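Local coordinates for protein N-glycosylase/DNA lyase (Methanocaldococcus jannaschii, PDB 3FHF) that is an all-helical member of the 8-oxoguanine DNA glycosylase family, in the helix-hairpin-helix group of DNA repair proteins, at residues D111-F116 with H140-V145. Sequence-based numbering, arbitrary orientation.
Sequences DIVESF and HFLRNV
Val113 divides its two methyls between two neighbouring residues of helix 135-144, one to Phe141 and one to Leu142. CG2 comes to the edge of the Phe141 ring, close to the ring plane, and lies 4.1 Å from CE2 of Phe141. CG1 meets the CD2 methyl of Leu142 at 4.0 Å, branch end to branch end. The fork divides this way because CG1 lies opposite the backbone N of Val113 (chi1 167°), while CG2 lies beside that N. Phe141 extends its ring toward helix 109-115, whereas the Leu142 CB starts off to the flank and its CD2 branch turns back toward Val113. No hydrogen bond joins the two segments; the touch is wholly apolar, small and buried, burying 92 Å² in all, and the closest CA pair, Val113 and Leu142, is 8.9 Å apart, the gap being spanned by side chains. Helix 119-129 adds to the packing, its Leu126 touching Phe141 and its Arg123 touching Leu142, while Tyr147 also rests on Val113. Polar groups lie away from the apolar touch. Arg143 holds the side chain of Asn144 side-on: NE, at 2.8 Å, and NH2, at 3.0 Å, both donate to Asn144 OD1, which lies nearly in the guanidinium plane. That double grip helps fix the rotation of the Asn144 amide, whose ND2 bonds to the terminal OXT of Lys214, and NH1 of Arg143 pairs with Asp201. In the other segment, Ser115 OG bonds to the carbonyl O of Ile112 at 2.6 Å, which also accepts the Ser115 backbone N. This is helix-to-helix core packing by aliphatic and aromatic side chains, joining helices 109-115 and 135-144 in the all-helical fold of this 8-oxoguanine DNA glycosylase family member.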
# COMPACT_ATOMS: atom_id res chain seq x y z
N ASP A 111 0.42 -5.19 -17.97
CA ASP A 111 0.03 -4.61 -19.26
C ASP A 111 -1.22 -3.75 -19.12
O ASP A 111 -1.33 -2.71 -19.76
CB ASP A 111 -0.21 -5.71 -20.29
CG ASP A 111 0.99 -6.59 -20.49
OD1 ASP A 111 2.12 -6.06 -20.51
OD2 ASP A 111 0.81 -7.82 -20.64
N ILE A 112 -2.17 -4.19 -18.30
CA ILE A 112 -3.40 -3.44 -18.09
C ILE A 112 -3.10 -2.12 -17.39
O ILE A 112 -3.51 -1.05 -17.85
CB ILE A 112 -4.40 -4.22 -17.21
CG1 ILE A 112 -4.88 -5.48 -17.94
CG2 ILE A 112 -5.58 -3.32 -16.84
CD1 ILE A 112 -5.66 -6.45 -17.05
N VAL A 113 -2.39 -2.20 -16.26
CA VAL A 113 -2.06 -1.00 -15.50
C VAL A 113 -1.25 0.03 -16.29
O VAL A 113 -1.52 1.23 -16.22
CB VAL A 113 -1.28 -1.37 -14.19
CG1 VAL A 113 -0.66 -0.13 -13.56
CG2 VAL A 113 -2.24 -2.02 -13.20
N GLU A 114 -0.27 -0.43 -17.06
CA GLU A 114 0.55 0.50 -17.83
C GLU A 114 -0.17 1.09 -19.04
O GLU A 114 0.29 2.09 -19.61
CB GLU A 114 1.85 -0.18 -18.28
CG GLU A 114 2.69 -0.71 -17.13
CD GLU A 114 4.12 -1.02 -17.53
OE1 GLU A 114 4.32 -1.70 -18.57
OE2 GLU A 114 5.04 -0.58 -16.81
N SER A 115 -1.29 0.51 -19.43
CA SER A 115 -2.04 1.01 -20.58
C SER A 115 -2.73 2.33 -20.26
O SER A 115 -2.97 3.14 -21.15
CB SER A 115 -3.09 -0.02 -21.03
OG SER A 115 -4.19 -0.05 -20.14
N PHE A 116 -3.05 2.55 -18.99
CA PHE A 116 -3.72 3.78 -18.58
C PHE A 116 -2.84 5.02 -18.66
O PHE A 116 -1.62 4.94 -18.60
CB PHE A 116 -4.29 3.63 -17.17
CG PHE A 116 -5.44 2.67 -17.08
CD1 PHE A 116 -6.69 3.02 -17.59
CD2 PHE A 116 -5.26 1.39 -16.56
CE1 PHE A 116 -7.75 2.11 -17.57
CE2 PHE A 116 -6.31 0.48 -16.54
CZ PHE A 116 -7.56 0.84 -17.06
N HIS A 140 -1.82 0.88 -2.33
CA HIS A 140 -0.74 0.10 -1.77
C HIS A 140 -0.05 -0.67 -2.90
O HIS A 140 1.18 -0.67 -3.02
CB HIS A 140 -1.32 -0.86 -0.72
CG HIS A 140 -0.29 -1.57 0.10
ND1 HIS A 140 -0.60 -2.61 0.95
CD2 HIS A 140 1.05 -1.39 0.21
CE1 HIS A 140 0.49 -3.03 1.55
NE2 HIS A 140 1.51 -2.31 1.12
N PHE A 141 -0.87 -1.31 -3.74
CA PHE A 141 -0.37 -2.08 -4.87
C PHE A 141 0.44 -1.21 -5.84
O PHE A 141 1.56 -1.54 -6.20
CB PHE A 141 -1.54 -2.73 -5.61
CG PHE A 141 -1.17 -3.33 -6.95
CD1 PHE A 141 -0.31 -4.42 -7.03
CD2 PHE A 141 -1.66 -2.78 -8.12
CE1 PHE A 141 0.06 -4.95 -8.27
CE2 PHE A 141 -1.30 -3.31 -9.38
CZ PHE A 141 -0.44 -4.40 -9.44
N LEU A 142 -0.14 -0.08 -6.24
CA LEU A 142 0.54 0.81 -7.17
C LEU A 142 1.86 1.34 -6.61
O LEU A 142 2.86 1.47 -7.33
CB LEU A 142 -0.39 1.97 -7.55
CG LEU A 142 -1.59 1.52 -8.39
CD1 LEU A 142 -2.54 2.68 -8.58
CD2 LEU A 142 -1.12 0.99 -9.76
N ARG A 143 1.88 1.63 -5.31
CA ARG A 143 3.11 2.10 -4.66
C ARG A 143 4.15 0.98 -4.73
O ARG A 143 5.31 1.20 -5.12
CB ARG A 143 2.83 2.45 -3.19
CG ARG A 143 3.91 3.30 -2.47
CD ARG A 143 5.18 2.49 -2.15
NE ARG A 143 4.90 1.39 -1.23
CZ ARG A 143 4.76 1.53 0.08
NH1 ARG A 143 4.88 2.73 0.64
NH2 ARG A 143 4.49 0.48 0.84
N ASN A 144 3.73 -0.24 -4.38
CA ASN A 144 4.64 -1.37 -4.37
C ASN A 144 5.20 -1.80 -5.73
O ASN A 144 6.19 -2.53 -5.79
CB ASN A 144 3.98 -2.55 -3.63
CG ASN A 144 4.00 -2.35 -2.12
OD1 ASN A 144 4.24 -1.25 -1.64
ND2 ASN A 144 3.76 -3.41 -1.37
N VAL A 145 4.59 -1.34 -6.82
CA VAL A 145 5.11 -1.67 -8.14
C VAL A 145 5.73 -0.45 -8.81
O VAL A 145 5.93 -0.44 -10.02
CB VAL A 145 4.03 -2.30 -9.07
CG1 VAL A 145 3.53 -3.61 -8.44
CG2 VAL A 145 2.88 -1.33 -9.32